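Local coordinates for protein putative glycosyltransferase (GalT1) (Streptococcus parasanguinis, PDB 4PHR) that probably transfers sugars from nucleotide donors as a glycosyltransferase, its GT-D-fold domain here holding UDP and manganese, at residues 225-237 and 244-256. Sequence-based numbering, arbitrary orientation.
Sequences DLGHIDSEYEWYE and VKLTNKHTAEFNY. With UDP (uridine-5'-diphosphate), chain B.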
loop_
_atom_site.group_PDB
_atom_site.type_symbol
_atom_site.label_atom_id
_atom_site.label_comp_id
_atom_site.label_asym_id
_atom_site.label_seq_id
_atom_site.Cartn_x
_atom_site.Cartn_y
_atom_site.Cartn_z
ATOM N N ASP A 225 -5.630 -0.431 1.919
ATOM C CA ASP A 225 -4.607 -0.155 0.911
ATOM C C ASP A 225 -3.411 -1.076 1.174
ATOM O O ASP A 225 -2.686 -0.880 2.156
ATOM C CB ASP A 225 -4.217 1.318 1.091
ATOM C CG ASP A 225 -3.004 1.730 0.294
ATOM O OD1 ASP A 225 -2.505 0.943 -0.541
ATOM O OD2 ASP A 225 -2.570 2.893 0.498
ATOM N N LEU A 226 -3.219 -2.088 0.320
ATOM C CA LEU A 226 -2.153 -3.076 0.526
ATOM C C LEU A 226 -0.996 -3.023 -0.477
ATOM O O LEU A 226 -0.058 -3.814 -0.374
ATOM C CB LEU A 226 -2.719 -4.498 0.565
ATOM C CG LEU A 226 -3.521 -4.892 1.815
ATOM C CD1 LEU A 226 -4.044 -6.320 1.690
ATOM C CD2 LEU A 226 -2.665 -4.722 3.065
ATOM N N GLY A 227 -1.069 -2.121 -1.453
ATOM C CA GLY A 227 0.069 -1.825 -2.309
ATOM C C GLY A 227 0.819 -3.034 -2.839
ATOM O O GLY A 227 0.239 -3.892 -3.503
ATOM N N HIS A 228 2.115 -3.092 -2.535
ATOM C CA HIS A 228 3.034 -4.102 -3.084
ATOM C C HIS A 228 3.144 -5.390 -2.258
ATOM O O HIS A 228 4.149 -6.115 -2.347
ATOM C CB HIS A 228 4.421 -3.482 -3.296
ATOM C CG HIS A 228 4.560 -2.743 -4.591
ATOM N ND1 HIS A 228 4.980 -1.432 -4.662
ATOM C CD2 HIS A 228 4.358 -3.143 -5.868
ATOM C CE1 HIS A 228 5.035 -1.057 -5.930
ATOM N NE2 HIS A 228 4.666 -2.079 -6.682
ATOM N N ILE A 229 2.126 -5.688 -1.456
ATOM C CA ILE A 229 2.193 -6.859 -0.580
ATOM C C ILE A 229 2.545 -8.145 -1.345
ATOM O O ILE A 229 3.279 -8.996 -0.842
ATOM C CB ILE A 229 0.885 -7.059 0.246
ATOM C CG1 ILE A 229 1.089 -8.152 1.293
ATOM C CG2 ILE A 229 -0.309 -7.350 -0.659
ATOM C CD1 ILE A 229 2.178 -7.815 2.287
ATOM N N ASP A 230 2.053 -8.291 -2.572
ATOM C CA ASP A 230 2.318 -9.521 -3.311
ATOM C C ASP A 230 3.801 -9.736 -3.614
ATOM O O ASP A 230 4.305 -10.857 -3.491
ATOM C CB ASP A 230 1.529 -9.583 -4.619
ATOM C CG ASP A 230 1.787 -10.871 -5.377
ATOM O OD1 ASP A 230 1.084 -11.876 -5.109
ATOM O OD2 ASP A 230 2.706 -10.885 -6.229
ATOM N N SER A 231 4.489 -8.677 -4.041
ATOM C CA SER A 231 5.918 -8.782 -4.331
ATOM C C SER A 231 6.672 -9.200 -3.086
ATOM O O SER A 231 7.550 -10.069 -3.142
ATOM C CB SER A 231 6.487 -7.443 -4.811
ATOM O OG SER A 231 5.942 -7.072 -6.060
ATOM N N GLU A 232 6.346 -8.560 -1.965
ATOM C CA GLU A 232 7.019 -8.849 -0.702
ATOM C C GLU A 232 6.768 -10.297 -0.275
ATOM O O GLU A 232 7.681 -10.993 0.191
ATOM C CB GLU A 232 6.565 -7.861 0.370
ATOM C CG GLU A 232 7.101 -6.444 0.131
ATOM C CD GLU A 232 8.396 -6.168 0.882
ATOM O OE1 GLU A 232 8.921 -7.090 1.544
ATOM O OE2 GLU A 232 8.892 -5.021 0.820
ATOM N N TYR A 233 5.542 -10.773 -0.460
ATOM C CA TYR A 233 5.228 -12.143 -0.099
ATOM C C TYR A 233 5.992 -13.125 -0.985
ATOM O O TYR A 233 6.507 -14.128 -0.505
ATOM C CB TYR A 233 3.719 -12.400 -0.167
ATOM C CG TYR A 233 3.322 -13.737 0.407
ATOM C CD1 TYR A 233 3.531 -14.023 1.751
ATOM C CD2 TYR A 233 2.755 -14.723 -0.393
ATOM C CE1 TYR A 233 3.179 -15.259 2.284
ATOM C CE2 TYR A 233 2.399 -15.957 0.133
ATOM C CZ TYR A 233 2.606 -16.212 1.472
ATOM O OH TYR A 233 2.258 -17.443 1.994
ATOM N N GLU A 234 6.074 -12.840 -2.281
ATOM C CA GLU A 234 6.823 -13.713 -3.189
ATOM C C GLU A 234 8.302 -13.755 -2.803
ATOM O O GLU A 234 8.921 -14.819 -2.776
ATOM C CB GLU A 234 6.681 -13.240 -4.640
ATOM C CG GLU A 234 5.288 -13.406 -5.226
ATOM C CD GLU A 234 5.098 -14.716 -5.943
ATOM O OE1 GLU A 234 6.070 -15.492 -6.037
ATOM O OE2 GLU A 234 3.972 -14.963 -6.415
ATOM N N TRP A 235 8.874 -12.594 -2.492
ATOM C CA TRP A 235 10.275 -12.550 -2.073
ATOM C C TRP A 235 10.480 -13.346 -0.777
ATOM O O TRP A 235 11.449 -14.096 -0.638
ATOM C CB TRP A 235 10.723 -11.101 -1.887
ATOM C CG TRP A 235 10.902 -10.351 -3.162
ATOM C CD1 TRP A 235 11.294 -10.861 -4.369
ATOM C CD2 TRP A 235 10.714 -8.943 -3.367
ATOM N NE1 TRP A 235 11.368 -9.861 -5.304
ATOM C CE2 TRP A 235 11.010 -8.674 -4.717
ATOM C CE3 TRP A 235 10.314 -7.884 -2.541
ATOM C CZ2 TRP A 235 10.921 -7.396 -5.261
ATOM C CZ3 TRP A 235 10.229 -6.610 -3.084
ATOM C CH2 TRP A 235 10.534 -6.379 -4.433
ATOM N N TYR A 236 9.557 -13.177 0.163
ATOM C CA TYR A 236 9.591 -13.904 1.425
ATOM C C TYR A 236 9.526 -15.428 1.211
ATOM O O TYR A 236 10.294 -16.186 1.816
ATOM C CB TYR A 236 8.457 -13.420 2.338
ATOM C CG TYR A 236 8.070 -14.376 3.436
ATOM C CD1 TYR A 236 6.946 -15.185 3.313
ATOM C CD2 TYR A 236 8.826 -14.473 4.599
ATOM C CE1 TYR A 236 6.589 -16.067 4.316
ATOM C CE2 TYR A 236 8.477 -15.353 5.608
ATOM C CZ TYR A 236 7.356 -16.146 5.460
ATOM O OH TYR A 236 6.998 -17.020 6.461
ATOM N N GLU A 237 8.637 -15.881 0.330
ATOM C CA GLU A 237 8.440 -17.315 0.124
ATOM C C GLU A 237 9.656 -17.960 -0.531
ATOM O O GLU A 237 9.908 -19.157 -0.349
ATOM C CB GLU A 237 7.194 -17.584 -0.725
ATOM C CG GLU A 237 5.879 -17.270 -0.041
ATOM C CD GLU A 237 5.434 -18.359 0.909
ATOM O OE1 GLU A 237 4.601 -19.200 0.507
ATOM O OE2 GLU A 237 5.914 -18.378 2.059
ATOM N N VAL A 244 14.414 -9.444 -6.434
ATOM C CA VAL A 244 14.501 -10.225 -7.659
ATOM C C VAL A 244 13.272 -10.005 -8.533
ATOM O O VAL A 244 12.152 -9.890 -8.042
ATOM C CB VAL A 244 14.692 -11.732 -7.357
ATOM C CG1 VAL A 244 13.568 -12.248 -6.486
ATOM C CG2 VAL A 244 14.793 -12.538 -8.642
ATOM N N LYS A 245 13.486 -9.926 -9.837
ATOM C CA LYS A 245 12.387 -9.684 -10.751
ATOM C C LYS A 245 11.503 -10.922 -10.841
ATOM O O LYS A 245 11.991 -12.038 -11.019
ATOM C CB LYS A 245 12.922 -9.325 -12.136
ATOM C CG LYS A 245 11.854 -8.831 -13.090
ATOM C CD LYS A 245 12.427 -8.600 -14.471
ATOM C CE LYS A 245 11.382 -8.022 -15.411
ATOM N NZ LYS A 245 10.914 -6.683 -14.954
ATOM N N LEU A 246 10.199 -10.723 -10.695
ATOM C CA LEU A 246 9.247 -11.787 -10.949
ATOM C C LEU A 246 8.941 -11.759 -12.446
ATOM O O LEU A 246 8.904 -10.696 -13.062
ATOM C CB LEU A 246 7.991 -11.582 -10.101
ATOM C CG LEU A 246 8.320 -11.291 -8.629
ATOM C CD1 LEU A 246 7.087 -10.894 -7.833
ATOM C CD2 LEU A 246 9.033 -12.470 -7.976
ATOM N N THR A 247 8.741 -12.920 -13.044
ATOM C CA THR A 247 8.610 -12.953 -14.490
ATOM C C THR A 247 7.155 -12.835 -14.925
ATOM O O THR A 247 6.865 -12.359 -16.026
ATOM C CB THR A 247 9.237 -14.231 -15.071
ATOM O OG1 THR A 247 8.448 -15.366 -14.695
ATOM C CG2 THR A 247 10.652 -14.402 -14.537
ATOM N N ASN A 248 6.246 -13.256 -14.055
ATOM C CA ASN A 248 4.865 -13.485 -14.454
ATOM C C ASN A 248 3.896 -12.374 -14.071
ATOM O O ASN A 248 2.699 -12.473 -14.324
ATOM C CB ASN A 248 4.380 -14.839 -13.910
ATOM C CG ASN A 248 4.441 -14.921 -12.384
ATOM O OD1 ASN A 248 5.318 -14.333 -11.749
ATOM N ND2 ASN A 248 3.502 -15.654 -11.793
ATOM N N LYS A 249 4.411 -11.312 -13.463
ATOM C CA LYS A 249 3.563 -10.233 -12.990
ATOM C C LYS A 249 4.429 -9.029 -12.673
ATOM O O LYS A 249 5.651 -9.100 -12.750
ATOM C CB LYS A 249 2.798 -10.666 -11.739
ATOM C CG LYS A 249 3.700 -11.090 -10.597
ATOM C CD LYS A 249 2.940 -11.330 -9.301
ATOM C CE LYS A 249 2.463 -12.760 -9.193
ATOM N NZ LYS A 249 1.872 -13.044 -7.850
ATOM N N HIS A 250 3.784 -7.928 -12.313
ATOM C CA HIS A 250 4.469 -6.735 -11.824
ATOM C C HIS A 250 5.356 -7.051 -10.617
ATOM O O HIS A 250 4.965 -7.825 -9.750
ATOM C CB HIS A 250 3.402 -5.713 -11.410
ATOM C CG HIS A 250 3.944 -4.520 -10.689
ATOM N ND1 HIS A 250 4.574 -3.483 -11.340
ATOM C CD2 HIS A 250 3.942 -4.197 -9.376
ATOM C CE1 HIS A 250 4.933 -2.569 -10.456
ATOM N NE2 HIS A 250 4.565 -2.980 -9.257
ATOM N N THR A 251 6.534 -6.437 -10.556
ATOM C CA THR A 251 7.388 -6.531 -9.377
ATOM C C THR A 251 7.652 -5.151 -8.786
ATOM O O THR A 251 8.047 -4.237 -9.502
ATOM C CB THR A 251 8.765 -7.149 -9.702
ATOM O OG1 THR A 251 8.599 -8.393 -10.388
ATOM C CG2 THR A 251 9.526 -7.407 -8.417
ATOM N N ALA A 252 7.462 -5.016 -7.472
ATOM C CA ALA A 252 7.797 -3.783 -6.759
ATOM C C ALA A 252 9.205 -3.311 -7.111
ATOM O O ALA A 252 10.140 -4.111 -7.149
ATOM C CB ALA A 252 7.691 -3.998 -5.254
ATOM N N GLU A 253 9.332 -2.010 -7.360
ATOM C CA GLU A 253 10.605 -1.320 -7.625
ATOM C C GLU A 253 11.166 -1.526 -9.027
ATOM O O GLU A 253 12.196 -0.956 -9.389
ATOM C CB GLU A 253 11.655 -1.605 -6.548
ATOM C CG GLU A 253 11.471 -0.766 -5.275
ATOM C CD GLU A 253 10.406 -1.310 -4.345
ATOM O OE1 GLU A 253 10.597 -2.419 -3.810
ATOM O OE2 GLU A 253 9.379 -0.630 -4.144
ATOM N N PHE A 254 10.476 -2.331 -9.821
ATOM C CA PHE A 254 10.739 -2.387 -11.250
ATOM C C PHE A 254 9.694 -1.498 -11.892
ATOM O O PHE A 254 8.529 -1.877 -12.015
ATOM C CB PHE A 254 10.671 -3.825 -11.752
ATOM C CG PHE A 254 11.821 -4.668 -11.291
ATOM C CD1 PHE A 254 11.865 -5.155 -9.995
ATOM C CD2 PHE A 254 12.866 -4.958 -12.144
ATOM C CE1 PHE A 254 12.924 -5.918 -9.565
ATOM C CE2 PHE A 254 13.928 -5.724 -11.723
ATOM C CZ PHE A 254 13.961 -6.206 -10.433
ATOM N N ASN A 255 10.128 -0.307 -12.297
ATOM C CA ASN A 255 9.230 0.835 -12.460
ATOM C C ASN A 255 8.641 1.084 -13.843
ATOM O O ASN A 255 8.131 2.176 -14.104
ATOM C CB ASN A 255 9.918 2.109 -11.954
ATOM C CG ASN A 255 9.989 2.167 -10.442
ATOM O OD1 ASN A 255 9.108 1.652 -9.749
ATOM N ND2 ASN A 255 11.042 2.789 -9.919
ATOM N N TYR A 256 8.691 0.083 -14.716
ATOM C CA TYR A 256 8.177 0.242 -16.072
ATOM C C TYR A 256 7.320 -0.936 -16.543
ATOM O O TYR A 256 6.812 -0.928 -17.663
ATOM C CB TYR A 256 9.336 0.479 -17.043
ATOM C CG TYR A 256 10.278 1.574 -16.592
ATOM C CD1 TYR A 256 9.967 2.912 -16.801
ATOM C CD2 TYR A 256 11.474 1.273 -15.950
ATOM C CE1 TYR A 256 10.819 3.915 -16.388
ATOM C CE2 TYR A 256 12.335 2.273 -15.536
ATOM C CZ TYR A 256 12.000 3.592 -15.756
ATOM O OH TYR A 256 12.849 4.596 -15.347
HETATM N N1 UDP B . -0.726 0.206 -9.544
HETATM C C2 UDP B . -1.654 0.037 -10.543
HETATM N N3 UDP B . -2.082 1.121 -11.270
HETATM C C4 UDP B . -1.596 2.379 -11.004
HETATM C C5 UDP B . -0.657 2.557 -9.988
HETATM C C6 UDP B . -0.136 1.425 -9.372
HETATM O O2 UDP B . -2.086 -1.084 -10.812
HETATM O O4 UDP B . -2.034 3.325 -11.667
HETATM C "C1'" UDP B . -0.347 -0.956 -8.728
HETATM C "C2'" UDP B . 0.988 -1.617 -8.943
HETATM O "O2'" UDP B . 0.936 -2.496 -10.048
HETATM C "C3'" UDP B . 1.152 -2.353 -7.632
HETATM C "C4'" UDP B . 0.494 -1.416 -6.633
HETATM O "O4'" UDP B . -0.286 -0.491 -7.395
HETATM O "O3'" UDP B . 0.423 -3.560 -7.662
HETATM C "C5'" UDP B . 1.520 -0.680 -5.779
HETATM O "O5'" UDP B . 0.834 0.231 -4.930
HETATM P PA UDP B . 1.613 1.206 -3.914
HETATM O O1A UDP B . 2.412 2.182 -4.681
HETATM O O2A UDP B . 0.578 1.766 -3.012
HETATM O O3A UDP B . 2.604 0.166 -3.165
HETATM P PB UDP B . 3.614 0.312 -1.894
HETATM O O1B UDP B . 4.987 0.341 -2.476
HETATM O O2B UDP B . 3.365 -0.925 -1.116
HETATM O O3B UDP B . 3.292 1.575 -1.157
HETATM O O HOH W 1 4.354 -8.923 -7.178
HETATM O O HOH W 2 3.264 -16.303 -8.709
#
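With CG of His250 turned away from the backbone N (chi1 171°), the imidazoles of His228 and His250 meet rim to rim, their planes only 13° apart and NE2 of His228 2.7 Å from NE2 of His250; either nitrogen could be the donor. The His228 ring is sandwiched: Ala252 CB makes a CH-pi contact over one face, and C5' of UDP lies over the other. At the ring edge ND1 donates to UDP O1B (2.8 Å), while the backbone N of His228, at the N-cap of helix 229-238, donates to O2B. In this GT-D fold domain the loop 244-256 runs back along the helix and contributes His250 to the UDP pocket beside Gly227 and His228; ND1 of His250 is hydrogen-bonded to Asp257, and O2' of UDP lies over the His250 ring. One turn on, Ser231 OG receives the N-H of Ala252 (2.9 Å). Lys249 NZ joins two carboxylates in a salt-bridge network, meeting Asp230 OD2 on the syn side (2.8 Å) and Glu234 OE2 on the anti side (3.2 Å), somewhat out of the plane of each. Asp230 OD1 is also hydrogen-bonded to Gly159 N, and Glu234 has Asn162 as a further partner. Farther along, Trp235 NE1 donates nearly straight to Val244 O (2.8 Å, 171°), within the indole plane, and Thr251 CG2 packs against CZ2.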